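Local coordinates for alcohol dehydrogenase, zinc-containing (Thermotoga maritima, PDB 1VJ0) that oxidises alcohols with the help of zinc, probably passing hydride to a nicotinamide cofactor, at the interface of chains A and B. Residues are numbered along the deposited sequence; one frame, centred on the assembly and turned at random. Chains: chain A/B, alcohol dehydrogenase, zinc-containing.

The interface of chains A and B. Residues chain A 337, 341; chain B 196, 220-221.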
loop_
_atom_site.group_PDB
_atom_site.type_symbol
_atom_site.label_atom_id
_atom_site.label_comp_id
_atom_site.label_asym_id
_atom_site.label_seq_id
_atom_site.Cartn_x
_atom_site.Cartn_y
_atom_site.Cartn_z
ATOM N N SER A 337 0.468 -3.546 -22.383
ATOM C CA SER A 337 0.565 -5.009 -22.106
ATOM C C SER A 337 -0.810 -5.695 -22.071
ATOM O O SER A 337 -1.014 -6.736 -22.723
ATOM C CB SER A 337 1.377 -5.284 -20.828
ATOM O OG SER A 337 1.410 -6.685 -20.524
ATOM N N ARG A 341 -2.774 -8.517 -25.144
ATOM C CA ARG A 341 -3.418 -9.805 -24.967
ATOM C C ARG A 341 -4.898 -9.782 -25.335
ATOM O O ARG A 341 -5.566 -10.775 -25.168
ATOM C CB ARG A 341 -3.292 -10.293 -23.547
ATOM C CG ARG A 341 -1.851 -10.463 -23.043
ATOM C CD ARG A 341 -1.778 -11.020 -21.603
ATOM N NE ARG A 341 -2.024 -10.003 -20.557
ATOM C CZ ARG A 341 -3.026 -10.038 -19.654
ATOM N NH1 ARG A 341 -3.959 -11.008 -19.643
ATOM N NH2 ARG A 341 -3.109 -9.037 -18.767
ATOM N N GLY B 196 1.950 -6.136 -17.116
ATOM C CA GLY B 196 3.249 -5.778 -17.616
ATOM C C GLY B 196 4.422 -6.456 -16.935
ATOM O O GLY B 196 5.569 -6.182 -17.295
ATOM N N ALA B 220 -0.413 -11.128 -15.281
ATOM C CA ALA B 220 1.004 -11.100 -15.560
ATOM C C ALA B 220 1.240 -11.172 -17.043
ATOM O O ALA B 220 0.463 -11.829 -17.782
ATOM C CB ALA B 220 1.689 -12.229 -14.858
ATOM N N GLU B 221 2.287 -10.475 -17.508
ATOM C CA GLU B 221 2.599 -10.486 -18.917
ATOM C C GLU B 221 3.274 -11.788 -19.384
ATOM O O GLU B 221 2.954 -12.324 -20.443
ATOM C CB GLU B 221 3.461 -9.281 -19.281
ATOM C CG GLU B 221 3.676 -9.206 -20.771
ATOM C CD GLU B 221 4.440 -7.967 -21.205
ATOM O OE1 GLU B 221 4.099 -6.834 -20.790
ATOM O OE2 GLU B 221 5.375 -8.140 -22.011
HETATM O O HOH W 1 0.194 -7.789 -18.587
#
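A:Ser337, near the C-terminal end of helix 329-340, reaches across to B:Glu221 on the loop just before strand 222-227. Its hydroxyl OG donates a hydrogen bond of 2.7 Å to the carboxylate oxygen OE1 of B:Glu221. The hydroxyl comes in on the anti side of the carboxylate, 35° out of its plane, so the bond is tilted. The serine OG lies opposite its own backbone N (chi1 177°), which turns it off the helix toward chain B. B:Glu221 runs extended beyond CG (chi2 176°), and its CB and CG pass alongside the same hydroxyl, with CG 3.4 Å from OG.

A water continues the polar contact: it lies 2.8 Å from the backbone N of B:Gly196, almost straight along the N-H, and also pairs with the OG of A:Ser337, tying one hydroxyl to two chain B loops. Apolar contact is slight, the serine CB resting 3.7 Å from CA of B:Gly196.

A:Arg341, just past the helix, packs loosely: the carbonyl O of B:Ala220 lies above its guanidinium plane near the rim, at 4.1 Å from NE too far for a hydrogen bond. Its charge stays well apart from the B:Glu221 carboxylate, which it could influence only weakly. An alanine replacing B:Glu221 would probably leave the A:Ser337 hydroxyl without its acceptor across the interface and without the packing of CG.

Repeated by the two-fold axis, this small polar patch probably helps join the two chains of the deposited tetramer; the structure alone does not show whether that is the biological assembly.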